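Local coordinates for protein putative sulfurtransferase DsrE (Allochromatium vinosum, PDB 2HY5) that is of unconfirmed function but is probably a cytoplasmic sulfurtransferase that carries sulfur as a cysteine persulfide during oxidation of intracellular sulfur, at residues G10-Q15 with D56-V61; I34-F39 with D74-V79; S47-T52 with D99-H104. All coordinates share one frame; numbering follows the deposited sequence.

Contact 1: residues G10-Q15 with D56-V61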
ATOM      1  N   GLY A  10      -2.736   0.602   8.920  1.00 10.36           N
ATOM      2  CA  GLY A  10      -2.497  -0.178  10.116  1.00 12.18           C
ATOM      3  C   GLY A  10      -1.109   0.039  10.687  1.00 10.73           C
ATOM      4  O   GLY A  10      -0.209   0.526   9.994  1.00 12.22           O
ATOM      5  N   PRO A  11      -0.905  -0.321  11.961  1.00  9.74           N
ATOM      6  CA  PRO A  11       0.387  -0.166  12.631  1.00  9.31           C
ATOM      7  C   PRO A  11       1.468  -1.064  12.029  1.00 10.12           C
ATOM      8  O   PRO A  11       1.191  -2.182  11.593  1.00  9.12           O
ATOM      9  CB  PRO A  11       0.064  -0.526  14.078  1.00 13.72           C
ATOM     10  CG  PRO A  11      -1.009  -1.569  13.920  1.00 13.06           C
ATOM     11  CD  PRO A  11      -1.884  -0.985  12.842  1.00 12.27           C
ATOM     12  N   TYR A  12       2.692  -0.544  12.001  1.00  9.69           N
ATOM     13  CA  TYR A  12       3.871  -1.247  11.494  1.00  9.18           C
ATOM     14  C   TYR A  12       3.945  -1.454   9.986  1.00  7.94           C
ATOM     15  O   TYR A  12       4.985  -1.189   9.386  1.00  9.19           O
ATOM     16  CB  TYR A  12       4.035  -2.600  12.206  1.00  9.29           C
ATOM     17  CG  TYR A  12       4.125  -2.470  13.714  1.00  9.52           C
ATOM     18  CD1 TYR A  12       3.023  -2.736  14.520  1.00  9.33           C
ATOM     19  CD2 TYR A  12       5.292  -2.011  14.325  1.00 10.27           C
ATOM     20  CE1 TYR A  12       3.073  -2.544  15.904  1.00 10.27           C
ATOM     21  CE2 TYR A  12       5.358  -1.814  15.703  1.00 12.31           C
ATOM     22  CZ  TYR A  12       4.243  -2.081  16.484  1.00 11.85           C
ATOM     23  OH  TYR A  12       4.288  -1.880  17.842  1.00 13.62           O
ATOM     24  N   GLN A  13       2.856  -1.915   9.374  1.00  8.42           N
ATOM     25  CA  GLN A  13       2.842  -2.157   7.929  1.00  7.31           C
ATOM     26  C   GLN A  13       3.253  -0.904   7.160  1.00  6.96           C
ATOM     27  O   GLN A  13       4.000  -0.981   6.192  1.00  5.55           O
ATOM     28  CB  GLN A  13       1.448  -2.598   7.475  1.00  6.97           C
ATOM     29  CG  GLN A  13       1.368  -2.992   5.995  1.00 10.01           C
ATOM     30  CD  GLN A  13       1.648  -4.465   5.749  1.00 14.12           C
ATOM     31  OE1 GLN A  13       2.084  -5.192   6.643  1.00 11.41           O
ATOM     32  NE2 GLN A  13       1.393  -4.914   4.525  1.00 14.59           N
ATOM     33  N   HIS A  14       2.739   0.244   7.588  1.00  7.04           N
ATOM     34  CA  HIS A  14       3.057   1.524   6.961  1.00  7.19           C
ATOM     35  C   HIS A  14       3.487   2.510   8.039  1.00  6.58           C
ATOM     36  O   HIS A  14       3.033   2.430   9.182  1.00  7.92           O
ATOM     37  CB  HIS A  14       1.841   2.078   6.216  1.00  7.34           C
ATOM     38  CG  HIS A  14       1.434   1.264   5.028  1.00  9.46           C
ATOM     39  ND1 HIS A  14       0.522   0.234   5.104  1.00 13.42           N
ATOM     40  CD2 HIS A  14       1.820   1.327   3.729  1.00 10.93           C
ATOM     41  CE1 HIS A  14       0.360  -0.301   3.907  1.00  9.04           C
ATOM     42  NE2 HIS A  14       1.135   0.345   3.054  1.00 13.95           N
ATOM     43  N   GLN A  15       4.359   3.446   7.677  1.00  7.15           N
ATOM     44  CA  GLN A  15       4.856   4.428   8.639  1.00  5.71           C
ATOM     45  C   GLN A  15       3.817   5.472   9.048  1.00  6.28           C
ATOM     46  O   GLN A  15       4.018   6.204  10.015  1.00  6.33           O
ATOM     47  CB  GLN A  15       6.083   5.131   8.061  1.00  7.43           C
ATOM     48  CG  GLN A  15       6.839   5.978   9.077  1.00  9.77           C
ATOM     49  CD  GLN A  15       8.014   6.706   8.463  1.00 12.65           C
ATOM     50  OE1 GLN A  15       8.442   6.399   7.347  1.00 11.80           O
ATOM     51  NE2 GLN A  15       8.555   7.673   9.198  1.00 13.60           N
ATOM     52  N   ASP A  56      12.306  -4.450  21.932  1.00 25.51           N
ATOM     53  CA  ASP A  56      13.367  -3.505  21.599  1.00 26.92           C
ATOM     54  C   ASP A  56      12.942  -2.449  20.579  1.00 26.03           C
ATOM     55  O   ASP A  56      13.780  -1.723  20.041  1.00 26.44           O
ATOM     56  CB  ASP A  56      14.603  -4.249  21.088  1.00 48.12           C
ATOM     57  CG  ASP A  56      14.310  -5.106  19.876  1.00 51.52           C
ATOM     58  OD1 ASP A  56      15.259  -5.724  19.348  1.00 53.46           O
ATOM     59  OD2 ASP A  56      13.138  -5.162  19.452  1.00 52.43           O
ATOM     60  N   ASP A  57      11.643  -2.364  20.311  1.00 21.68           N
ATOM     61  CA  ASP A  57      11.127  -1.377  19.369  1.00 19.74           C
ATOM     62  C   ASP A  57       9.848  -0.776  19.945  1.00 17.87           C
ATOM     63  O   ASP A  57       9.301  -1.288  20.923  1.00 15.50           O
ATOM     64  CB  ASP A  57      10.855  -2.020  18.007  1.00 24.28           C
ATOM     65  CG  ASP A  57      10.742  -0.995  16.891  1.00 25.85           C
ATOM     66  OD1 ASP A  57      10.596  -1.403  15.722  1.00 27.99           O
ATOM     67  OD2 ASP A  57      10.801   0.221  17.180  1.00 27.78           O
ATOM     68  N   ARG A  58       9.365   0.300  19.338  1.00 16.11           N
ATOM     69  CA  ARG A  58       8.176   0.961  19.853  1.00 13.89           C
ATOM     70  C   ARG A  58       6.898   0.132  19.804  1.00 12.44           C
ATOM     71  O   ARG A  58       6.700  -0.705  18.921  1.00 12.72           O
ATOM     72  CB  ARG A  58       7.956   2.305  19.137  1.00 15.42           C
ATOM     73  CG  ARG A  58       7.185   2.251  17.819  1.00 16.21           C
ATOM     74  CD  ARG A  58       7.960   1.581  16.702  1.00 15.36           C
ATOM     75  NE  ARG A  58       7.280   1.726  15.416  1.00 14.55           N
ATOM     76  CZ  ARG A  58       7.564   1.013  14.330  1.00 13.39           C
ATOM     77  NH1 ARG A  58       8.520   0.095  14.368  1.00 13.11           N
ATOM     78  NH2 ARG A  58       6.890   1.217  13.206  1.00 12.96           N
ATOM     79  N   HIS A  59       6.042   0.384  20.788  1.00 10.11           N
ATOM     80  CA  HIS A  59       4.752  -0.278  20.920  1.00  8.95           C
ATOM     81  C   HIS A  59       3.767   0.794  20.467  1.00  8.19           C
ATOM     82  O   HIS A  59       3.351   1.643  21.248  1.00  9.59           O
ATOM     83  CB  HIS A  59       4.503  -0.651  22.387  1.00 12.20           C
ATOM     84  CG  HIS A  59       3.374  -1.613  22.585  1.00 12.77           C
ATOM     85  ND1 HIS A  59       2.097  -1.376  22.123  1.00 12.27           N
ATOM     86  CD2 HIS A  59       3.328  -2.815  23.210  1.00 15.91           C
ATOM     87  CE1 HIS A  59       1.315  -2.388  22.454  1.00 14.89           C
ATOM     88  NE2 HIS A  59       2.039  -3.275  23.115  1.00 16.35           N
ATOM     89  N   ILE A  60       3.418   0.763  19.189  1.00  7.35           N
ATOM     90  CA  ILE A  60       2.522   1.760  18.627  1.00  6.68           C
ATOM     91  C   ILE A  60       1.205   1.976  19.369  1.00  6.14           C
ATOM     92  O   ILE A  60       0.833   3.112  19.661  1.00  6.42           O
ATOM     93  CB  ILE A  60       2.224   1.438  17.156  1.00  8.53           C
ATOM     94  CG1 ILE A  60       3.528   1.498  16.355  1.00  8.36           C
ATOM     95  CG2 ILE A  60       1.195   2.414  16.609  1.00  8.31           C
ATOM     96  CD1 ILE A  60       3.384   1.124  14.889  1.00  8.55           C
ATOM     97  N   VAL A  61       0.495   0.900  19.676  1.00  5.66           N
ATOM     98  CA  VAL A  61      -0.779   1.050  20.361  1.00  5.29           C
ATOM     99  C   VAL A  61      -0.634   1.671  21.742  1.00  5.66           C
ATOM    100  O   VAL A  61      -1.340   2.626  22.065  1.00  8.14           O
ATOM    101  CB  VAL A  61      -1.508  -0.297  20.490  1.00  5.84           C
ATOM    102  CG1 VAL A  61      -2.868  -0.092  21.164  1.00  8.05           C
ATOM    103  CG2 VAL A  61      -1.690  -0.912  19.105  1.00  6.73           C
TER
HETATM  104  O   HOH W   1       1.444  -2.001  19.159  1.00  8.68           O
HETATM  105  O   HOH W   2       7.292  -0.550  10.840  1.00 21.83           O
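In Y12 the first torsion sets CG beside the backbone N and anti to the carbonyl carbon (chi1 -57°), which swings the phenol out of the loop so its tip nears 56-61; I60 adopts the same first torsion and then runs straight on, so that CD1 arrives over the ring. That methyl lies 3.5 Å from the centroid of the Y12 ring, only 6° off the normal, a nearly ideal CH-pi contact. R58 starts from the crowded position between its backbone N and carbonyl carbon and bends at chi2, bringing one face of its guanidinium over ring atom CD2 with the two planes 62° apart. Y12 OH donates to R58 O at 2.9 Å, in the carbonyl plane and on a lone pair, and accepts from I60 N at 3.1 Å; water 1 also donates to it and in turn accepts from V61 N. The backbone before the helix is thus gripped on both sides of H59, its N-cap residue. A phenylalanine at Y12 would keep the ring but lose this hydroxyl, and would probably leave I60 N and R58 O without their partner. A salt bridge to D57 and a stronger one to D18 of helix 16-29 hold the R58 tip. The contact therefore joins the loop between strand 2-7 and helix 16-29 to the start of helix 60-71, with I60 also packed on S17 and D18.

Contact 2: residues I34-F39 with D74-V79; sequences IFRVFF and DMVVCV
Strands 33-39 and 75-78, joined through helix 60-71, form a beta-alpha-beta unit in the five-stranded parallel sheet, and their pairing runs in regular parallel register: V37 with M75, F38 with V76 and F39 with V77. Four backbone hydrogen bonds alternate between the strands, beginning with V37 N to D74 O; those from V76 N to V37 O and from F39 N to V76 O are both 2.8 Å and lie almost along the C=O axis. R36 flanks this ladder. Its CB, with CG anti to the backbone N, stands beside D74 O, and CG touches both that oxygen and V76 CG2. CD then packs on the same methyl at 3.6 Å, after which the chain bends at chi3 (-63°) and NE meets D74 OD2 at 2.7 Å. The bond is fairly straight, in the guanidinium plane but from above the carboxylate plane, the two planes standing 85° apart; NH2 adds a weak bond to the same oxygen, and NH1 reaches Q114 O. F35 CE2 lies over one guanidinium face. D74 OD1 bridges to R108 on the neighbouring edge strand, and two arginines facing its carboxylate would probably favour the charged form of D74. On the sheet face that carries F38 and V76, F38 CE2 touches V76 CG1. The other face carries F39, whose CD1 approaches V76 O edge-on. At the C-terminal end C78, probably the cysteine that carries the persulfide, N-caps the following helix, and its CB rests 3.7 Å from F38 CZ.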
ATOM      1  N   ILE A  34      -5.465  19.104  19.637  1.00  9.82           N
ATOM      2  CA  ILE A  34      -5.778  18.045  18.691  1.00 10.83           C
ATOM      3  C   ILE A  34      -7.213  17.707  19.075  1.00 11.13           C
ATOM      4  O   ILE A  34      -7.466  17.063  20.094  1.00 12.39           O
ATOM      5  CB  ILE A  34      -4.858  16.817  18.860  1.00 12.32           C
ATOM      6  CG1 ILE A  34      -3.443  17.179  18.394  1.00 12.30           C
ATOM      7  CG2 ILE A  34      -5.395  15.636  18.044  1.00 13.30           C
ATOM      8  CD1 ILE A  34      -2.449  16.041  18.467  1.00 14.77           C
ATOM      9  N   PHE A  35      -8.146  18.194  18.269  1.00  8.95           N
ATOM     10  CA  PHE A  35      -9.568  18.007  18.508  1.00  9.30           C
ATOM     11  C   PHE A  35      -9.987  16.543  18.472  1.00 10.10           C
ATOM     12  O   PHE A  35     -10.866  16.126  19.225  1.00 10.40           O
ATOM     13  CB  PHE A  35     -10.366  18.802  17.474  1.00 12.15           C
ATOM     14  CG  PHE A  35     -11.849  18.752  17.684  1.00 14.05           C
ATOM     15  CD1 PHE A  35     -12.454  19.552  18.647  1.00 16.59           C
ATOM     16  CD2 PHE A  35     -12.639  17.901  16.923  1.00 14.31           C
ATOM     17  CE1 PHE A  35     -13.830  19.506  18.848  1.00 18.32           C
ATOM     18  CE2 PHE A  35     -14.015  17.844  17.116  1.00 17.48           C
ATOM     19  CZ  PHE A  35     -14.613  18.648  18.079  1.00 18.00           C
ATOM     20  N   ARG A  36      -9.357  15.767  17.595  1.00  8.93           N
ATOM     21  CA  ARG A  36      -9.691  14.356  17.472  1.00  7.70           C
ATOM     22  C   ARG A  36      -8.695  13.638  16.569  1.00  7.63           C
ATOM     23  O   ARG A  36      -8.182  14.220  15.617  1.00  8.44           O
ATOM     24  CB  ARG A  36     -11.107  14.218  16.897  1.00  9.69           C
ATOM     25  CG  ARG A  36     -11.611  12.786  16.670  1.00  8.40           C
ATOM     26  CD  ARG A  36     -13.117  12.812  16.392  1.00 11.16           C
ATOM     27  NE  ARG A  36     -13.826  13.338  17.554  1.00  9.97           N
ATOM     28  CZ  ARG A  36     -14.880  14.147  17.508  1.00 11.20           C
ATOM     29  NH1 ARG A  36     -15.384  14.543  16.349  1.00 10.56           N
ATOM     30  NH2 ARG A  36     -15.415  14.584  18.642  1.00 11.54           N
ATOM     31  N   VAL A  37      -8.409  12.386  16.907  1.00  7.92           N
ATOM     32  CA  VAL A  37      -7.527  11.539  16.118  1.00  8.83           C
ATOM     33  C   VAL A  37      -8.493  10.482  15.604  1.00  9.27           C
ATOM     34  O   VAL A  37      -9.069   9.724  16.387  1.00  8.47           O
ATOM     35  CB  VAL A  37      -6.443  10.863  16.983  1.00  9.28           C
ATOM     36  CG1 VAL A  37      -5.523  10.028  16.100  1.00  9.75           C
ATOM     37  CG2 VAL A  37      -5.639  11.912  17.729  1.00 10.18           C
ATOM     38  N   PHE A  38      -8.686  10.449  14.293  1.00  7.71           N
ATOM     39  CA  PHE A  38      -9.626   9.517  13.699  1.00  8.62           C
ATOM     40  C   PHE A  38      -8.943   8.434  12.874  1.00  8.14           C
ATOM     41  O   PHE A  38      -8.159   8.730  11.976  1.00  8.73           O
ATOM     42  CB  PHE A  38     -10.622  10.290  12.831  1.00  7.62           C
ATOM     43  CG  PHE A  38     -11.814   9.486  12.417  1.00  7.78           C
ATOM     44  CD1 PHE A  38     -11.749   8.625  11.328  1.00  9.23           C
ATOM     45  CD2 PHE A  38     -13.000   9.565  13.141  1.00  9.33           C
ATOM     46  CE1 PHE A  38     -12.848   7.852  10.963  1.00  9.30           C
ATOM     47  CE2 PHE A  38     -14.107   8.797  12.788  1.00  9.52           C
ATOM     48  CZ  PHE A  38     -14.033   7.937  11.698  1.00 11.55           C
ATOM     49  N   PHE A  39      -9.236   7.178  13.200  1.00  4.94           N
ATOM     50  CA  PHE A  39      -8.651   6.053  12.482  1.00  6.27           C
ATOM     51  C   PHE A  39      -9.659   5.485  11.495  1.00  7.14           C
ATOM     52  O   PHE A  39     -10.770   5.105  11.873  1.00  6.62           O
ATOM     53  CB  PHE A  39      -8.190   4.974  13.466  1.00  6.51           C
ATOM     54  CG  PHE A  39      -7.147   5.451  14.436  1.00  6.89           C
ATOM     55  CD1 PHE A  39      -7.512   6.063  15.629  1.00  6.98           C
ATOM     56  CD2 PHE A  39      -5.798   5.321  14.140  1.00  4.30           C
ATOM     57  CE1 PHE A  39      -6.543   6.534  16.519  1.00  7.31           C
ATOM     58  CE2 PHE A  39      -4.825   5.787  15.021  1.00  7.88           C
ATOM     59  CZ  PHE A  39      -5.200   6.397  16.209  1.00  8.04           C
ATOM     60  N   ASP A  74      -9.097  12.556  22.116  1.00 11.31           N
ATOM     61  CA  ASP A  74     -10.281  11.811  21.714  1.00 10.14           C
ATOM     62  C   ASP A  74      -9.860  10.971  20.506  1.00 10.77           C
ATOM     63  O   ASP A  74      -9.751  11.476  19.390  1.00 10.67           O
ATOM     64  CB  ASP A  74     -11.412  12.777  21.343  1.00 13.80           C
ATOM     65  CG  ASP A  74     -12.702  12.062  20.971  1.00 14.65           C
ATOM     66  OD1 ASP A  74     -12.974  10.985  21.540  1.00 14.82           O
ATOM     67  OD2 ASP A  74     -13.452  12.586  20.118  1.00 15.18           O
ATOM     68  N   MET A  75      -9.599   9.691  20.755  1.00 10.00           N
ATOM     69  CA  MET A  75      -9.173   8.766  19.712  1.00 10.29           C
ATOM     70  C   MET A  75     -10.394   7.988  19.264  1.00 11.46           C
ATOM     71  O   MET A  75     -10.980   7.231  20.042  1.00 10.38           O
ATOM     72  CB  MET A  75      -8.124   7.821  20.282  1.00 13.66           C
ATOM     73  CG  MET A  75      -7.080   8.545  21.096  1.00 16.04           C
ATOM     74  SD  MET A  75      -5.490   8.552  20.286  1.00 20.09           S
ATOM     75  CE  MET A  75      -4.860   7.235  20.950  1.00  8.97           C
ATOM     76  N   VAL A  76     -10.770   8.171  18.004  1.00  6.84           N
ATOM     77  CA  VAL A  76     -11.956   7.526  17.470  1.00  6.12           C
ATOM     78  C   VAL A  76     -11.654   6.552  16.343  1.00  8.02           C
ATOM     79  O   VAL A  76     -10.849   6.834  15.449  1.00  4.55           O
ATOM     80  CB  VAL A  76     -12.956   8.595  16.969  1.00 10.70           C
ATOM     81  CG1 VAL A  76     -14.285   7.950  16.585  1.00 12.24           C
ATOM     82  CG2 VAL A  76     -13.156   9.652  18.051  1.00 14.35           C
ATOM     83  N   VAL A  77     -12.310   5.398  16.406  1.00  8.33           N
ATOM     84  CA  VAL A  77     -12.166   4.345  15.404  1.00  8.61           C
ATOM     85  C   VAL A  77     -13.492   4.177  14.666  1.00  8.29           C
ATOM     86  O   VAL A  77     -14.540   3.987  15.289  1.00  8.15           O
ATOM     87  CB  VAL A  77     -11.782   3.012  16.079  1.00 15.14           C
ATOM     88  CG1 VAL A  77     -11.712   1.897  15.051  1.00 16.74           C
ATOM     89  CG2 VAL A  77     -10.449   3.170  16.801  1.00 14.37           C
ATOM     90  N   CYS A  78     -13.448   4.255  13.337  1.00  8.55           N
ATOM     91  CA  CYS A  78     -14.648   4.120  12.516  1.00  8.61           C
ATOM     92  C   CYS A  78     -15.317   2.760  12.703  1.00  7.92           C
ATOM     93  O   CYS A  78     -14.684   1.719  12.526  1.00  7.50           O
ATOM     94  CB  CYS A  78     -14.301   4.303  11.041  1.00  9.20           C
ATOM     95  SG  CYS A  78     -15.720   4.088   9.955  1.00 17.51           S
ATOM     96  N   VAL A  79     -16.601   2.770  13.042  1.00  8.65           N
ATOM     97  CA  VAL A  79     -17.328   1.523  13.259  1.00  9.50           C
ATOM     98  C   VAL A  79     -17.445   0.655  12.006  1.00 10.25           C
ATOM     99  O   VAL A  79     -17.282  -0.563  12.075  1.00  8.57           O
ATOM    100  CB  VAL A  79     -18.746   1.795  13.825  1.00 14.20           C
ATOM    101  CG1 VAL A  79     -19.585   2.560  12.809  1.00 14.35           C
ATOM    102  CG2 VAL A  79     -19.415   0.484  14.193  1.00 13.04           C
TER
HETATM  103  O   HOH W   3      -8.694  15.470  21.717  1.00 16.73           O

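Contact 3: residues S47-T52 with D99-H104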
ATOM      1  N   SER A  47      -5.989   0.331  17.105  1.00  7.53           N
ATOM      2  CA  SER A  47      -6.726   0.349  18.363  1.00  7.93           C
ATOM      3  C   SER A  47      -6.874  -0.980  19.092  1.00  7.95           C
ATOM      4  O   SER A  47      -7.572  -1.049  20.104  1.00  9.39           O
ATOM      5  CB  SER A  47      -8.118   0.933  18.131  1.00  7.25           C
ATOM      6  OG  SER A  47      -8.911   0.070  17.337  1.00  8.98           O
ATOM      7  N   THR A  48      -6.235  -2.032  18.596  1.00  8.15           N
ATOM      8  CA  THR A  48      -6.339  -3.330  19.255  1.00  9.06           C
ATOM      9  C   THR A  48      -5.375  -3.441  20.429  1.00  8.59           C
ATOM     10  O   THR A  48      -4.244  -2.967  20.358  1.00  8.96           O
ATOM     11  CB  THR A  48      -6.063  -4.492  18.273  1.00 10.94           C
ATOM     12  OG1 THR A  48      -5.991  -5.722  19.005  1.00 11.61           O
ATOM     13  CG2 THR A  48      -4.763  -4.273  17.524  1.00 11.67           C
ATOM     14  N   ARG A  49      -5.827  -4.078  21.504  1.00  7.67           N
ATOM     15  CA  ARG A  49      -5.008  -4.255  22.703  1.00  7.07           C
ATOM     16  C   ARG A  49      -4.289  -5.601  22.681  1.00  8.50           C
ATOM     17  O   ARG A  49      -3.582  -5.946  23.624  1.00  8.90           O
ATOM     18  CB  ARG A  49      -5.885  -4.184  23.961  1.00  9.00           C
ATOM     19  CG  ARG A  49      -6.853  -5.364  24.134  1.00 10.40           C
ATOM     20  CD  ARG A  49      -7.604  -5.282  25.475  1.00 10.12           C
ATOM     21  NE  ARG A  49      -8.389  -6.485  25.757  1.00  9.12           N
ATOM     22  CZ  ARG A  49      -9.625  -6.699  25.313  1.00 10.69           C
ATOM     23  NH1 ARG A  49     -10.232  -5.786  24.564  1.00 12.18           N
ATOM     24  NH2 ARG A  49     -10.259  -7.829  25.618  1.00 10.16           N
ATOM     25  N   LEU A  50      -4.452  -6.344  21.592  1.00  7.26           N
ATOM     26  CA  LEU A  50      -3.852  -7.665  21.484  1.00  7.40           C
ATOM     27  C   LEU A  50      -2.459  -7.752  20.863  1.00  7.47           C
ATOM     28  O   LEU A  50      -1.979  -8.852  20.596  1.00  9.12           O
ATOM     29  CB  LEU A  50      -4.806  -8.602  20.734  1.00  9.29           C
ATOM     30  CG  LEU A  50      -6.194  -8.789  21.355  1.00  9.46           C
ATOM     31  CD1 LEU A  50      -7.014  -9.746  20.491  1.00  9.23           C
ATOM     32  CD2 LEU A  50      -6.068  -9.330  22.785  1.00 10.25           C
ATOM     33  N   THR A  51      -1.798  -6.618  20.644  1.00  9.25           N
ATOM     34  CA  THR A  51      -0.456  -6.673  20.063  1.00 10.35           C
ATOM     35  C   THR A  51       0.634  -6.949  21.102  1.00 11.56           C
ATOM     36  O   THR A  51       0.539  -6.535  22.254  1.00 12.35           O
ATOM     37  CB  THR A  51      -0.084  -5.369  19.300  1.00 10.86           C
ATOM     38  OG1 THR A  51       0.158  -4.304  20.227  1.00 10.38           O
ATOM     39  CG2 THR A  51      -1.205  -4.967  18.350  1.00  9.95           C
ATOM     40  N   THR A  52       1.668  -7.667  20.676  1.00 10.51           N
ATOM     41  CA  THR A  52       2.807  -7.986  21.531  1.00 12.10           C
ATOM     42  C   THR A  52       4.033  -7.788  20.646  1.00 12.94           C
ATOM     43  O   THR A  52       4.721  -8.742  20.283  1.00 13.47           O
ATOM     44  CB  THR A  52       2.759  -9.447  22.031  1.00 18.37           C
ATOM     45  OG1 THR A  52       1.564  -9.655  22.798  1.00 20.85           O
ATOM     46  CG2 THR A  52       3.966  -9.743  22.915  1.00 19.36           C
ATOM     47  N   ASP A  99     -17.664 -13.617  20.840  1.00 18.55           N
ATOM     48  CA  ASP A  99     -17.428 -14.067  22.208  1.00 19.33           C
ATOM     49  C   ASP A  99     -16.223 -13.385  22.852  1.00 19.06           C
ATOM     50  O   ASP A  99     -15.781 -13.790  23.925  1.00 19.73           O
ATOM     51  CB  ASP A  99     -17.239 -15.590  22.261  1.00 30.27           C
ATOM     52  CG  ASP A  99     -16.066 -16.071  21.417  1.00 33.16           C
ATOM     53  OD1 ASP A  99     -15.008 -15.411  21.429  1.00 35.36           O
ATOM     54  OD2 ASP A  99     -16.195 -17.124  20.755  1.00 35.11           O
ATOM     55  N   ALA A 100     -15.696 -12.353  22.200  1.00 15.27           N
ATOM     56  CA  ALA A 100     -14.545 -11.631  22.733  1.00 13.14           C
ATOM     57  C   ALA A 100     -14.440 -10.231  22.138  1.00 11.63           C
ATOM     58  O   ALA A 100     -15.065  -9.934  21.123  1.00 10.99           O
ATOM     59  CB  ALA A 100     -13.269 -12.410  22.449  1.00 20.14           C
ATOM     60  N   THR A 101     -13.658  -9.378  22.793  1.00 11.66           N
ATOM     61  CA  THR A 101     -13.425  -8.006  22.337  1.00  9.47           C
ATOM     62  C   THR A 101     -11.916  -7.837  22.204  1.00  8.76           C
ATOM     63  O   THR A 101     -11.148  -8.601  22.786  1.00  9.45           O
ATOM     64  CB  THR A 101     -13.918  -6.950  23.354  1.00 13.92           C
ATOM     65  OG1 THR A 101     -13.139  -7.051  24.552  1.00 15.34           O
ATOM     66  CG2 THR A 101     -15.383  -7.156  23.688  1.00 12.96           C
ATOM     67  N   ASN A 102     -11.479  -6.841  21.441  1.00  8.64           N
ATOM     68  CA  ASN A 102     -10.048  -6.626  21.293  1.00  8.39           C
ATOM     69  C   ASN A 102      -9.647  -5.157  21.302  1.00  8.54           C
ATOM     70  O   ASN A 102      -8.469  -4.832  21.209  1.00 11.73           O
ATOM     71  CB  ASN A 102      -9.540  -7.300  20.012  1.00  8.03           C
ATOM     72  CG  ASN A 102     -10.109  -6.673  18.760  1.00  7.52           C
ATOM     73  OD1 ASN A 102     -11.141  -6.009  18.803  1.00  7.91           O
ATOM     74  ND2 ASN A 102      -9.442  -6.890  17.632  1.00  9.21           N
ATOM     75  N   ILE A 103     -10.614  -4.263  21.444  1.00  9.53           N
ATOM     76  CA  ILE A 103     -10.267  -2.848  21.446  1.00  8.83           C
ATOM     77  C   ILE A 103      -9.507  -2.430  22.705  1.00  9.60           C
ATOM     78  O   ILE A 103      -9.710  -2.982  23.790  1.00  9.21           O
ATOM     79  CB  ILE A 103     -11.516  -1.955  21.303  1.00 14.23           C
ATOM     80  CG1 ILE A 103     -11.087  -0.555  20.858  1.00 14.58           C
ATOM     81  CG2 ILE A 103     -12.276  -1.880  22.628  1.00 13.83           C
ATOM     82  CD1 ILE A 103     -12.210   0.444  20.829  1.00 19.60           C
ATOM     83  N   HIS A 104      -8.603  -1.472  22.545  1.00  6.79           N
ATOM     84  CA  HIS A 104      -7.841  -0.950  23.671  1.00  7.65           C
ATOM     85  C   HIS A 104      -8.797   0.048  24.337  1.00  8.36           C
ATOM     86  O   HIS A 104      -9.409   0.875  23.660  1.00  7.31           O
ATOM     87  CB  HIS A 104      -6.572  -0.255  23.159  1.00 10.00           C
ATOM     88  CG  HIS A 104      -5.664   0.226  24.247  1.00 11.50           C
ATOM     89  ND1 HIS A 104      -5.999   1.260  25.094  1.00  9.92           N
ATOM     90  CD2 HIS A 104      -4.432  -0.191  24.631  1.00 10.74           C
ATOM     91  CE1 HIS A 104      -5.015   1.460  25.953  1.00 11.08           C
ATOM     92  NE2 HIS A 104      -4.052   0.592  25.694  1.00 11.37           N
TER
HETATM   93  O   HOH W   4      -6.582  -7.561  17.250  1.00  9.83           O
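R49 lies at the centre of the contact, its side chain extended from CG to NE and reaching along 99-104 to T101. The guanidinium closes end-on upon one hydroxyl: NH1 and NH2 each reach T101 OG1 at 3.2 Å, close to the guanidinium plane. NH1 also donates to I103 O at 3.0 Å, from above the carbonyl plane rather than along a lone pair. The strongest partner of R49 is D99 of the second subunit, which bridges to NH2, and the reciprocal pair joins D99 of this chain to the other R49. The backbone is held as well. R49 N donates to N102 O at 2.8 Å, and H104 N to S47 O at 2.7 Å, both nearly along the C=O axis, so that a single bridge pairs T48 with I103. Beside it L50 CD1 presses on N102 CB at 3.5 Å, the two side chains crossing at about a right angle.

The second shell sets these groups in place. T48 OG1, anti to its backbone N (chi1 172°), accepts from L50 N at 3.1 Å, closing an ST turn around R49. Water 4 lies 2.6 Å from T48 OG1 and accepts from N102 ND2. The amide of N102 is fixed on both ends, OD1 by V88 N and ND2 by G86 O, while S47 OG is held by V44 O. H104 packs against helix 60-71 through V61 and A65, and its ND1 accepts from K106 N. The arrangement is an ST turn at T48 combined with an isolated backbone bridge, joining two connecting loops of the parallel alpha/beta fold at the interface between the two DsrE copies.

Contact 2 is the core of the three, its centre about 5 Å from that of the chain and touched by no other subunit; contacts 1 and 3, centred about 13 Å from the same point, are largely buried yet at subunit interfaces. Contacts 1 and 2 share the unit of strand 33-39, helix 60-71 and strand 75-78, at the helix start and between the strands. Contact 3 meets both: V61 CG1 packs 3.3 Å from T48 O, and V77 CG2 lies 3.5 Å from S47 CB. Chemistry follows place: regular backbone pairing, apolar side chains and one salt bridge at the sheet, a phenol and waters at the helix start, and an arginine gripping loop oxygens at the interface.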